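Local coordinates for protein thiamin pyrophosphokinase (Saccharomyces cerevisiae, PDB 1IG0) that transfers a pyrophosphate group from ATP to thiamine, making the cofactor thiamine diphosphate as a homodimer, at residues 204-209 with 303-308. Residues are numbered along the deposited sequence; the frame is centred on the assembly and turned at random.
Sequences TQLYTL and DIILNV
Leu-206 and Tyr-207 each set CG anti to their own carbonyl carbon, beside the backbone N (chi1 -71° in both); Ile-305 places CG1 likewise, and its second torsion (-59°) places CD1. CD1 of Ile-305 touches both helix side chains. It meets CD1 of Leu-206 at 3.5 Å and lies 4.2 Å from the centroid of the Tyr-207 ring, in an off-centre CH-pi contact 29° from the ring normal. CG1 of Ile-305 touches the phenol end of the ring, 3.5 Å from OH of Tyr-207. At its edge, near the ring plane, the tyrosine meets the carbonyl O of Asp-303, 3.9 Å from CE2. A water completes this corner: it accepts from OH of Tyr-207 at 2.8 Å and donates to O of Asp-303 at 3.0 Å, tying the helix side chain to the backbone where the strand begins. An alanine in place of Tyr-207 would probably leave the water without its phenol donor and open a gap beside CG1 and CD1 of Ile-305. The carboxylate of Asp-303 is held by the backbone N of Lys-232, bonded to OD1, and by a salt bridge from OD2 to Lys-231. The contact packs helix 196-212 against strand 304-310 of the mixed sheet, linking the catalytic and vitamin B1 binding family regions. That strand runs between antiparallel neighbours 225-230 and 248-254; Ile-305 also packs on Ile-227, and Leu-206 reaches Leu-218 and Tyr-220 of strand 216-221, while Val-279 of the second subunit packs against Tyr-207.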
ATOM      1  N   THR B 204       7.181  -5.380   4.882  1.00 17.00           N
ATOM      2  CA  THR B 204       7.833  -6.135   5.951  1.00 17.10           C
ATOM      3  C   THR B 204       9.299  -6.396   5.604  1.00 17.60           C
ATOM      4  O   THR B 204      10.161  -6.398   6.485  1.00 16.88           O
ATOM      5  CB  THR B 204       7.146  -7.499   6.213  1.00 18.53           C
ATOM      6  OG1 THR B 204       7.341  -8.371   5.090  1.00 18.32           O
ATOM      7  CG2 THR B 204       5.662  -7.304   6.453  1.00 17.29           C
ATOM      8  N   GLN B 205       9.576  -6.620   4.322  1.00 17.74           N
ATOM      9  CA  GLN B 205      10.938  -6.885   3.864  1.00 18.37           C
ATOM     10  C   GLN B 205      11.894  -5.758   4.246  1.00 18.78           C
ATOM     11  O   GLN B 205      13.047  -6.006   4.602  1.00 19.01           O
ATOM     12  CB  GLN B 205      10.960  -7.079   2.346  1.00 19.93           C
ATOM     13  CG  GLN B 205      10.357  -8.390   1.847  1.00 19.54           C
ATOM     14  CD  GLN B 205      11.200  -9.608   2.199  1.00 21.98           C
ATOM     15  OE1 GLN B 205      12.413  -9.506   2.386  1.00 20.73           O
ATOM     16  NE2 GLN B 205      10.562 -10.773   2.265  1.00 20.69           N
ATOM     17  N   LEU B 206      11.423  -4.518   4.163  1.00 18.85           N
ATOM     18  CA  LEU B 206      12.258  -3.375   4.520  1.00 19.51           C
ATOM     19  C   LEU B 206      12.706  -3.494   5.975  1.00 20.43           C
ATOM     20  O   LEU B 206      13.865  -3.230   6.305  1.00 20.01           O
ATOM     21  CB  LEU B 206      11.489  -2.065   4.316  1.00 19.78           C
ATOM     22  CG  LEU B 206      11.236  -1.659   2.861  1.00 19.26           C
ATOM     23  CD1 LEU B 206      10.262  -0.496   2.803  1.00 19.85           C
ATOM     24  CD2 LEU B 206      12.555  -1.292   2.198  1.00 18.79           C
ATOM     25  N   TYR B 207      11.781  -3.900   6.840  1.00 20.01           N
ATOM     26  CA  TYR B 207      12.078  -4.060   8.260  1.00 20.19           C
ATOM     27  C   TYR B 207      12.904  -5.311   8.558  1.00 20.15           C
ATOM     28  O   TYR B 207      13.914  -5.240   9.259  1.00 19.84           O
ATOM     29  CB  TYR B 207      10.787  -4.118   9.083  1.00 20.68           C
ATOM     30  CG  TYR B 207      10.038  -2.805   9.199  1.00 21.40           C
ATOM     31  CD1 TYR B 207       8.898  -2.562   8.438  1.00 22.30           C
ATOM     32  CD2 TYR B 207      10.458  -1.816  10.093  1.00 22.79           C
ATOM     33  CE1 TYR B 207       8.185  -1.367   8.564  1.00 23.23           C
ATOM     34  CE2 TYR B 207       9.754  -0.617  10.227  1.00 22.66           C
ATOM     35  CZ  TYR B 207       8.617  -0.400   9.461  1.00 23.50           C
ATOM     36  OH  TYR B 207       7.910   0.775   9.603  1.00 23.25           O
ATOM     37  N   THR B 208      12.478  -6.456   8.029  1.00 20.04           N
ATOM     38  CA  THR B 208      13.180  -7.715   8.281  1.00 21.43           C
ATOM     39  C   THR B 208      14.603  -7.778   7.727  1.00 21.71           C
ATOM     40  O   THR B 208      15.506  -8.278   8.398  1.00 22.74           O
ATOM     41  CB  THR B 208      12.382  -8.927   7.745  1.00 21.27           C
ATOM     42  OG1 THR B 208      12.171  -8.786   6.335  1.00 22.25           O
ATOM     43  CG2 THR B 208      11.040  -9.027   8.450  1.00 21.89           C
ATOM     44  N   LEU B 209      14.807  -7.291   6.508  1.00 21.62           N
ATOM     45  CA  LEU B 209      16.145  -7.303   5.924  1.00 22.17           C
ATOM     46  C   LEU B 209      17.064  -6.403   6.740  1.00 22.25           C
ATOM     47  O   LEU B 209      18.222  -6.734   6.982  1.00 21.66           O
ATOM     48  CB  LEU B 209      16.110  -6.815   4.474  1.00 21.72           C
ATOM     49  CG  LEU B 209      15.457  -7.747   3.448  1.00 22.54           C
ATOM     50  CD1 LEU B 209      15.465  -7.087   2.077  1.00 22.61           C
ATOM     51  CD2 LEU B 209      16.208  -9.075   3.405  1.00 22.68           C
ATOM     52  N   ASP B 303      13.128   2.825  13.438  1.00 21.90           N
ATOM     53  CA  ASP B 303      13.159   2.899  11.981  1.00 21.29           C
ATOM     54  C   ASP B 303      11.761   3.180  11.450  1.00 20.47           C
ATOM     55  O   ASP B 303      10.768   2.737  12.026  1.00 19.76           O
ATOM     56  CB  ASP B 303      13.651   1.583  11.363  1.00 22.32           C
ATOM     57  CG  ASP B 303      15.053   1.211  11.800  1.00 24.85           C
ATOM     58  OD1 ASP B 303      15.810   2.108  12.224  1.00 24.88           O
ATOM     59  OD2 ASP B 303      15.400   0.014  11.696  1.00 26.40           O
ATOM     60  N   ILE B 304      11.685   3.927  10.355  1.00 19.50           N
ATOM     61  CA  ILE B 304      10.403   4.229   9.736  1.00 20.00           C
ATOM     62  C   ILE B 304      10.545   4.100   8.227  1.00 19.01           C
ATOM     63  O   ILE B 304      11.658   4.052   7.703  1.00 19.46           O
ATOM     64  CB  ILE B 304       9.917   5.663  10.051  1.00 20.64           C
ATOM     65  CG1 ILE B 304      10.836   6.689   9.386  1.00 21.76           C
ATOM     66  CG2 ILE B 304       9.862   5.877  11.555  1.00 22.84           C
ATOM     67  CD1 ILE B 304      10.203   8.070   9.255  1.00 24.81           C
ATOM     68  N   ILE B 305       9.416   4.038   7.533  1.00 18.90           N
ATOM     69  CA  ILE B 305       9.425   3.935   6.083  1.00 18.76           C
ATOM     70  C   ILE B 305       9.205   5.322   5.499  1.00 18.90           C
ATOM     71  O   ILE B 305       8.374   6.085   5.988  1.00 18.05           O
ATOM     72  CB  ILE B 305       8.302   3.012   5.570  1.00 18.70           C
ATOM     73  CG1 ILE B 305       8.410   1.638   6.238  1.00 19.51           C
ATOM     74  CG2 ILE B 305       8.389   2.882   4.053  1.00 19.91           C
ATOM     75  CD1 ILE B 305       9.732   0.924   5.992  1.00 20.63           C
ATOM     76  N   LEU B 306       9.960   5.647   4.457  1.00 18.65           N
ATOM     77  CA  LEU B 306       9.834   6.938   3.802  1.00 19.62           C
ATOM     78  C   LEU B 306       9.496   6.709   2.341  1.00 19.37           C
ATOM     79  O   LEU B 306      10.056   5.823   1.692  1.00 18.93           O
ATOM     80  CB  LEU B 306      11.147   7.719   3.901  1.00 20.74           C
ATOM     81  CG  LEU B 306      11.157   9.125   3.304  1.00 23.40           C
ATOM     82  CD1 LEU B 306      10.358  10.063   4.190  1.00 24.93           C
ATOM     83  CD2 LEU B 306      12.586   9.612   3.183  1.00 24.09           C
ATOM     84  N   ASN B 307       8.554   7.488   1.831  1.00 18.27           N
ATOM     85  CA  ASN B 307       8.196   7.381   0.432  1.00 17.98           C
ATOM     86  C   ASN B 307       8.512   8.743  -0.158  1.00 18.08           C
ATOM     87  O   ASN B 307       8.181   9.778   0.425  1.00 17.85           O
ATOM     88  CB  ASN B 307       6.709   7.040   0.261  1.00 18.33           C
ATOM     89  CG  ASN B 307       5.811   8.258   0.340  1.00 18.19           C
ATOM     90  OD1 ASN B 307       5.466   8.858  -0.681  1.00 19.59           O
ATOM     91  ND2 ASN B 307       5.429   8.632   1.553  1.00 14.28           N
ATOM     92  N   VAL B 308       9.196   8.742  -1.293  1.00 17.41           N
ATOM     93  CA  VAL B 308       9.553   9.983  -1.955  1.00 18.47           C
ATOM     94  C   VAL B 308       8.944   9.955  -3.342  1.00 18.73           C
ATOM     95  O   VAL B 308       9.306   9.123  -4.175  1.00 18.45           O
ATOM     96  CB  VAL B 308      11.083  10.146  -2.071  1.00 18.45           C
ATOM     97  CG1 VAL B 308      11.415  11.413  -2.849  1.00 19.03           C
ATOM     98  CG2 VAL B 308      11.704  10.201  -0.681  1.00 18.65           C
TER
HETATM   99  O   HOH W   1       7.754   2.293  11.930  1.00 33.62           O